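Local atomic coordinates of alpha-1,3-glucanase (Streptomyces thermodiastaticus, PDB entry 7C7D), a protein that hydrolyses alpha-1,3-glucan as a thermostable, calcium-binding glycoside hydrolase of family GH87. Residues S254-V259 against H275-T280; G284-K289 against G311-G316. One frame throughout, in Å; residues are numbered along the deposited sequence.

Contact 1 (S254-V259 against H275-T280)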
ATOM      1  N   SER A 254      10.404 -20.230  12.913  1.00 15.90           N
ATOM      2  CA  SER A 254      10.434 -19.520  14.179  1.00 19.91           C
ATOM      3  C   SER A 254      11.851 -19.620  14.740  1.00 21.01           C
ATOM      4  O   SER A 254      12.722 -20.286  14.170  1.00 22.57           O
ATOM      5  CB  SER A 254       9.368 -20.064  15.136  1.00 22.38           C
ATOM      6  OG  SER A 254       9.653 -21.408  15.473  1.00 23.38           O
ATOM      7  N   GLY A 255      12.097 -18.971  15.872  1.00 24.26           N
ATOM      8  CA  GLY A 255      13.474 -18.880  16.317  1.00 23.30           C
ATOM      9  C   GLY A 255      14.383 -18.171  15.339  1.00 22.30           C
ATOM     10  O   GLY A 255      15.596 -18.391  15.353  1.00 24.12           O
ATOM     11  N   VAL A 256      13.827 -17.330  14.472  1.00 18.78           N
ATOM     12  CA  VAL A 256      14.640 -16.524  13.571  1.00 18.19           C
ATOM     13  C   VAL A 256      15.198 -15.357  14.381  1.00 17.72           C
ATOM     14  O   VAL A 256      14.467 -14.434  14.747  1.00 17.87           O
ATOM     15  CB  VAL A 256      13.841 -16.046  12.354  1.00 18.19           C
ATOM     16  CG1 VAL A 256      14.756 -15.331  11.382  1.00 18.52           C
ATOM     17  CG2 VAL A 256      13.158 -17.227  11.660  1.00 18.69           C
ATOM     18  N   GLN A 257      16.488 -15.431  14.703  1.00 17.47           N
ATOM     19  CA  GLN A 257      17.199 -14.390  15.428  1.00 17.80           C
ATOM     20  C   GLN A 257      18.670 -14.497  15.068  1.00 17.78           C
ATOM     21  O   GLN A 257      19.143 -15.554  14.645  1.00 19.21           O
ATOM     22  CB  GLN A 257      17.011 -14.505  16.948  1.00 19.03           C
ATOM     23  CG  GLN A 257      17.414 -15.853  17.553  1.00 21.52           C
ATOM     24  CD  GLN A 257      16.978 -16.002  19.012  1.00 22.92           C
ATOM     25  OE1 GLN A 257      15.921 -15.502  19.416  1.00 23.48           O
ATOM     26  NE2 GLN A 257      17.791 -16.691  19.807  1.00 24.35           N
ATOM     27  N   ASN A 258      19.387 -13.384  15.229  1.00 18.37           N
ATOM     28  CA  ASN A 258      20.843 -13.356  15.088  1.00 19.62           C
ATOM     29  C   ASN A 258      21.297 -13.961  13.764  1.00 18.92           C
ATOM     30  O   ASN A 258      22.178 -14.820  13.715  1.00 20.54           O
ATOM     31  CB  ASN A 258      21.534 -14.047  16.266  1.00 21.38           C
ATOM     32  CG  ASN A 258      21.208 -13.403  17.590  1.00 24.93           C
ATOM     33  OD1 ASN A 258      20.833 -14.078  18.549  1.00 29.32           O
ATOM     34  ND2 ASN A 258      21.352 -12.090  17.655  1.00 25.92           N
ATOM     35  N   VAL A 259      20.677 -13.516  12.673  1.00 19.16           N
ATOM     36  CA  VAL A 259      20.953 -14.112  11.376  1.00 18.64           C
ATOM     37  C   VAL A 259      20.560 -13.132  10.285  1.00 18.07           C
ATOM     38  O   VAL A 259      19.604 -12.364  10.426  1.00 17.56           O
ATOM     39  CB  VAL A 259      20.228 -15.475  11.226  1.00 20.14           C
ATOM     40  CG1 VAL A 259      18.725 -15.273  11.025  1.00 20.22           C
ATOM     41  CG2 VAL A 259      20.840 -16.289  10.090  1.00 21.72           C
ATOM     42  N   HIS A 275       3.276 -18.708   4.737  1.00 12.44           N
ATOM     43  CA  HIS A 275       3.392 -18.678   6.192  1.00 12.73           C
ATOM     44  C   HIS A 275       4.875 -18.735   6.528  1.00 13.02           C
ATOM     45  O   HIS A 275       5.364 -19.738   7.053  1.00 14.05           O
ATOM     46  CB  HIS A 275       2.652 -19.887   6.780  1.00 13.07           C
ATOM     47  CG  HIS A 275       2.494 -19.857   8.268  1.00 12.43           C
ATOM     48  ND1 HIS A 275       2.361 -21.006   9.014  1.00 12.85           N
ATOM     49  CD2 HIS A 275       2.418 -18.827   9.145  1.00 12.52           C
ATOM     50  CE1 HIS A 275       2.217 -20.689  10.288  1.00 13.65           C
ATOM     51  NE2 HIS A 275       2.246 -19.372  10.396  1.00 13.83           N
ATOM     52  N   PHE A 276       5.611 -17.675   6.196  1.00 12.70           N
ATOM     53  CA  PHE A 276       7.066 -17.776   6.127  1.00 12.86           C
ATOM     54  C   PHE A 276       7.725 -17.690   7.502  1.00 12.71           C
ATOM     55  O   PHE A 276       8.399 -18.633   7.933  1.00 13.99           O
ATOM     56  CB  PHE A 276       7.621 -16.732   5.153  1.00 12.98           C
ATOM     57  CG  PHE A 276       9.111 -16.779   5.001  1.00 13.27           C
ATOM     58  CD1 PHE A 276       9.737 -17.904   4.485  1.00 14.81           C
ATOM     59  CD2 PHE A 276       9.886 -15.705   5.387  1.00 14.42           C
ATOM     60  CE1 PHE A 276      11.112 -17.943   4.343  1.00 14.94           C
ATOM     61  CE2 PHE A 276      11.261 -15.736   5.253  1.00 14.96           C
ATOM     62  CZ  PHE A 276      11.878 -16.858   4.730  1.00 15.67           C
ATOM     63  N   ILE A 277       7.563 -16.565   8.201  1.00 12.90           N
ATOM     64  CA  ILE A 277       8.061 -16.402   9.563  1.00 12.43           C
ATOM     65  C   ILE A 277       6.874 -16.123  10.469  1.00 12.61           C
ATOM     66  O   ILE A 277       6.059 -15.244  10.173  1.00 12.43           O
ATOM     67  CB  ILE A 277       9.112 -15.278   9.658  1.00 13.43           C
ATOM     68  CG1 ILE A 277      10.409 -15.713   8.971  1.00 14.75           C
ATOM     69  CG2 ILE A 277       9.372 -14.894  11.114  1.00 15.41           C
ATOM     70  CD1 ILE A 277      11.394 -14.564   8.742  1.00 16.01           C
ATOM     71  N   ASP A 278       6.775 -16.873  11.567  1.00 12.51           N
ATOM     72  CA  ASP A 278       5.681 -16.693  12.519  1.00 12.75           C
ATOM     73  C   ASP A 278       6.242 -16.968  13.907  1.00 12.76           C
ATOM     74  O   ASP A 278       6.511 -18.124  14.259  1.00 13.99           O
ATOM     75  CB  ASP A 278       4.527 -17.637  12.174  1.00 13.82           C
ATOM     76  CG  ASP A 278       3.263 -17.365  12.975  1.00 13.79           C
ATOM     77  OD1 ASP A 278       3.294 -16.536  13.909  1.00 14.52           O
ATOM     78  OD2 ASP A 278       2.227 -17.990  12.659  1.00 15.36           O
ATOM     79  N   GLN A 279       6.444 -15.914  14.692  1.00 12.32           N
ATOM     80  CA  GLN A 279       7.047 -16.065  16.006  1.00 13.10           C
ATOM     81  C   GLN A 279       6.646 -14.875  16.856  1.00 13.17           C
ATOM     82  O   GLN A 279       6.605 -13.744  16.368  1.00 13.62           O
ATOM     83  CB  GLN A 279       8.574 -16.157  15.900  1.00 14.04           C
ATOM     84  CG  GLN A 279       9.210 -15.001  15.138  1.00 14.77           C
ATOM     85  CD  GLN A 279      10.678 -15.228  14.852  1.00 14.56           C
ATOM     86  OE1 GLN A 279      11.143 -16.360  14.766  1.00 16.77           O
ATOM     87  NE2 GLN A 279      11.425 -14.144  14.719  1.00 14.30           N
ATOM     88  N   THR A 280       6.339 -15.134  18.122  1.00 14.44           N
ATOM     89  CA  THR A 280       5.897 -14.056  18.994  1.00 16.69           C
ATOM     90  C   THR A 280       7.054 -13.241  19.538  1.00 18.02           C
ATOM     91  O   THR A 280       6.840 -12.118  20.006  1.00 19.59           O
ATOM     92  CB  THR A 280       5.064 -14.606  20.151  1.00 19.71           C
ATOM     93  OG1 THR A 280       5.835 -15.576  20.870  1.00 21.43           O
ATOM     94  CG2 THR A 280       3.787 -15.256  19.635  1.00 21.11           C
TER

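Contact 2 (G284-K289 against G311-G316)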
ATOM      1  N   GLY A 284      16.225 -10.794  17.993  1.00 16.46           N
ATOM      2  CA  GLY A 284      16.476  -9.705  17.077  1.00 16.00           C
ATOM      3  C   GLY A 284      17.723  -9.916  16.246  1.00 16.10           C
ATOM      4  O   GLY A 284      18.237 -11.028  16.089  1.00 17.22           O
ATOM      5  N   HIS A 285      18.213  -8.806  15.695  1.00 16.22           N
ATOM      6  CA  HIS A 285      19.361  -8.830  14.795  1.00 17.36           C
ATOM      7  C   HIS A 285      19.114  -9.780  13.632  1.00 16.24           C
ATOM      8  O   HIS A 285      19.979 -10.567  13.236  1.00 16.63           O
ATOM      9  CB  HIS A 285      20.666  -9.095  15.543  1.00 19.97           C
ATOM     10  CG  HIS A 285      20.857  -8.174  16.701  1.00 24.66           C
ATOM     11  ND1 HIS A 285      21.333  -6.889  16.555  1.00 29.50           N
ATOM     12  CD2 HIS A 285      20.568  -8.321  18.016  1.00 28.68           C
ATOM     13  CE1 HIS A 285      21.367  -6.297  17.736  1.00 31.12           C
ATOM     14  NE2 HIS A 285      20.907  -7.143  18.639  1.00 31.63           N
ATOM     15  N   VAL A 286      17.901  -9.694  13.097  1.00 15.42           N
ATOM     16  CA  VAL A 286      17.475 -10.424  11.915  1.00 15.33           C
ATOM     17  C   VAL A 286      17.546  -9.464  10.743  1.00 15.22           C
ATOM     18  O   VAL A 286      17.013  -8.352  10.812  1.00 16.69           O
ATOM     19  CB  VAL A 286      16.034 -10.929  12.079  1.00 15.38           C
ATOM     20  CG1 VAL A 286      15.571 -11.588  10.788  1.00 15.73           C
ATOM     21  CG2 VAL A 286      15.930 -11.872  13.262  1.00 16.23           C
ATOM     22  N   HIS A 287      18.187  -9.885   9.661  1.00 15.17           N
ATOM     23  CA  HIS A 287      18.235  -9.081   8.447  1.00 15.92           C
ATOM     24  C   HIS A 287      17.759  -9.927   7.278  1.00 15.52           C
ATOM     25  O   HIS A 287      18.454 -10.853   6.858  1.00 16.84           O
ATOM     26  CB  HIS A 287      19.639  -8.525   8.237  1.00 16.52           C
ATOM     27  CG  HIS A 287      20.148  -7.805   9.439  1.00 17.90           C
ATOM     28  ND1 HIS A 287      19.720  -6.540   9.781  1.00 18.70           N
ATOM     29  CD2 HIS A 287      20.997  -8.194  10.419  1.00 19.46           C
ATOM     30  CE1 HIS A 287      20.303  -6.173  10.907  1.00 20.06           C
ATOM     31  NE2 HIS A 287      21.081  -7.159  11.315  1.00 20.46           N
ATOM     32  N   LEU A 288      16.565  -9.622   6.770  1.00 14.27           N
ATOM     33  CA  LEU A 288      16.015 -10.302   5.604  1.00 14.45           C
ATOM     34  C   LEU A 288      16.320  -9.433   4.395  1.00 14.99           C
ATOM     35  O   LEU A 288      15.948  -8.254   4.371  1.00 15.74           O
ATOM     36  CB  LEU A 288      14.508 -10.514   5.764  1.00 14.38           C
ATOM     37  CG  LEU A 288      14.042 -11.186   7.059  1.00 14.83           C
ATOM     38  CD1 LEU A 288      12.520 -11.346   7.081  1.00 15.08           C
ATOM     39  CD2 LEU A 288      14.723 -12.534   7.233  1.00 16.17           C
ATOM     40  N   LYS A 289      17.027  -9.991   3.413  1.00 14.86           N
ATOM     41  CA  LYS A 289      17.562  -9.185   2.321  1.00 17.54           C
ATOM     42  C   LYS A 289      17.481  -9.911   0.989  1.00 15.75           C
ATOM     43  O   LYS A 289      17.952 -11.044   0.865  1.00 16.53           O
ATOM     44  CB  LYS A 289      19.045  -8.843   2.546  1.00 24.78           C
ATOM     45  CG  LYS A 289      19.397  -8.130   3.830  1.00 28.40           C
ATOM     46  CD  LYS A 289      20.889  -7.818   3.852  1.00 31.44           C
ATOM     47  CE  LYS A 289      21.243  -6.902   5.005  1.00 34.94           C
ATOM     48  NZ  LYS A 289      22.715  -6.700   5.148  1.00 37.46           N
ATOM     49  N   GLY A 311       4.349 -11.482  13.620  1.00 11.93           N
ATOM     50  CA  GLY A 311       4.863 -11.381  14.969  1.00 12.48           C
ATOM     51  C   GLY A 311       6.064 -10.467  15.106  1.00 12.24           C
ATOM     52  O   GLY A 311       6.037  -9.299  14.697  1.00 13.72           O
ATOM     53  N   SER A 312       7.141 -10.997  15.668  1.00 12.63           N
ATOM     54  CA  SER A 312       8.261 -10.190  16.126  1.00 13.29           C
ATOM     55  C   SER A 312       9.551 -10.595  15.429  1.00 13.05           C
ATOM     56  O   SER A 312       9.908 -11.781  15.410  1.00 13.84           O
ATOM     57  CB  SER A 312       8.425 -10.354  17.637  1.00 14.91           C
ATOM     58  OG  SER A 312       9.680  -9.875  18.071  1.00 16.71           O
ATOM     59  N   LEU A 313      10.264  -9.599  14.900  1.00 13.24           N
ATOM     60  CA  LEU A 313      11.614  -9.790  14.397  1.00 13.82           C
ATOM     61  C   LEU A 313      12.668  -9.372  15.412  1.00 14.17           C
ATOM     62  O   LEU A 313      13.865  -9.436  15.113  1.00 15.16           O
ATOM     63  CB  LEU A 313      11.817  -9.026  13.088  1.00 14.67           C
ATOM     64  CG  LEU A 313      10.963  -9.507  11.918  1.00 14.29           C
ATOM     65  CD1 LEU A 313      11.179  -8.607  10.708  1.00 16.05           C
ATOM     66  CD2 LEU A 313      11.277 -10.960  11.582  1.00 15.79           C
ATOM     67  N   GLY A 314      12.248  -8.971  16.611  1.00 14.09           N
ATOM     68  CA  GLY A 314      13.161  -8.575  17.653  1.00 14.86           C
ATOM     69  C   GLY A 314      13.784  -7.218  17.403  1.00 15.04           C
ATOM     70  O   GLY A 314      13.504  -6.550  16.406  1.00 15.50           O
ATOM     71  N   PRO A 315      14.646  -6.792  18.320  1.00 15.35           N
ATOM     72  CA  PRO A 315      15.312  -5.490  18.177  1.00 15.42           C
ATOM     73  C   PRO A 315      16.447  -5.522  17.164  1.00 15.43           C
ATOM     74  O   PRO A 315      17.112  -6.540  16.962  1.00 16.46           O
ATOM     75  CB  PRO A 315      15.869  -5.231  19.583  1.00 17.29           C
ATOM     76  CG  PRO A 315      16.100  -6.617  20.140  1.00 18.07           C
ATOM     77  CD  PRO A 315      14.966  -7.455  19.598  1.00 16.35           C
ATOM     78  N   GLY A 316      16.684  -4.369  16.535  1.00 15.13           N
ATOM     79  CA  GLY A 316      17.846  -4.229  15.670  1.00 15.66           C
ATOM     80  C   GLY A 316      17.761  -5.010  14.378  1.00 16.02           C
ATOM     81  O   GLY A 316      18.786  -5.485  13.876  1.00 17.40           O
TER
HETATM   82  O   HOH W   1      21.301  -4.995  14.374  1.00 41.96           O

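Contact 1 (S254-V259 against H275-T280)
Gln279 turns its side-chain amide onto the backbone of Val256 and pairs with both its N-H and its C=O. Val256 N donates to Gln279 OE1 at 2.9 Å with an N-H...O angle of 154°, and Gln279 NE2 donates back to Val256 O at 3.1 Å, a straighter bond of 164°. Each acceptor is used on a lone pair in its carbonyl plane, and Val256 O lies close to the amide plane of Gln279. Gly255 N also stands 3.0 Å from Gln279 OE1, but its angle is too poor for a bond.

Val256 CB sits 3.6 Å from Gln279 OE1. The apolar contact across the two segments is that of Val256 CG2 with Ile277 CG1 at 4.1 Å, the two side chains crossing at about a right angle. At the exposed end, Ser254 CB rests 3.6 Å from Asp278 O.

Gln279 reaches across because CG lies between the backbone N and the carbonyl carbon (chi1 54°) and the chain then runs extended. With OE1 bonded to Val256 N, and NE2 to both Val256 O and Ser312 O, which way round the amide sits is fixed. Val256 O has a second donor in Ser282 OG. Asp278 instead points away from the loop: its OD2 takes, on the anti lone pair, a 2.7 Å hydrogen bond from His275 NE2, and its OD1 is held by Asn310 ND2.

An alanine in place of Gln279 would probably leave Val256 N without this acceptor and both Val256 O and Ser312 O without this donor, with the Ser282 bond to Val256 O remaining. The pairing joins the loop before strand 259-263 to strand 277-279, the first strand of one parallel face of the pectate lyase-like beta-helix. Here a side-chain amide mimics a backbone, meeting a peptide N-H and a peptide C=O within a single residue.

Contact 2 (G284-K289 against G311-G316)
Gly284 packs its CA against the backbone of Leu313-Pro315 where equivalent turns of successive coils of the right-handed parallel beta-helix stack on each other, at the turn leading into strand 286-289. This is the tight part. Gly284 CA lies 3.5 Å from Gly314 CA, and its C-H groups approach Leu313 O at 3.3 Å and Pro315 O at 3.2 Å. A side chain on Gly284 would run into Pro315 O, and one on Gly314 into Gly284 N, so both positions need glycine. Beside them His285 N donates to Pro315 O at 2.8 Å. Farther inward, Val286 CG2 rests 3.7 Å from Leu313 O, which also accepts from Ser317 OG; the Val286 and Leu313 side chains touch more distantly.

The other side is looser and more exposed. With CG anti to the carbonyl carbon (chi1 -52°), the imidazole of His285 lies with one face over Pro315 O, which sits beneath the ring centre, 4.0 Å from its plane. His287 brings CE1 to 3.4 Å from Gly316 O, while its ND1 is hydrogen-bonded to Ser318 OG. A water bridges His285 ND1 and Gly316 O: it lies in the plane of the His287 ring, at its edge, and donates to Gly316 O at 2.6 Å.

Contacts 1 and 2 are successive steps along the same beta-helix, each joining one coil to the next; their centres are about 8 Å apart, and contact 1 closes before contact 2 opens. Backbone joins them at two places: Asn258 N lies 2.8 Å from Gly284 O, and Gln279 O lies 2.9 Å from Ser312 N, both probable hydrogen bonds. Between these, Val286 CG2 packs 3.3 Å from Val256 O, so the acceptor gripped in contact 1 also borders the apolar part of contact 2. Gln279 NE2, reaching both Val256 O and Ser312 O, ties three coils together. The calcium ligands Glu63, Glu65, Ser88, Gln91 and Asp191 belong to neither contact.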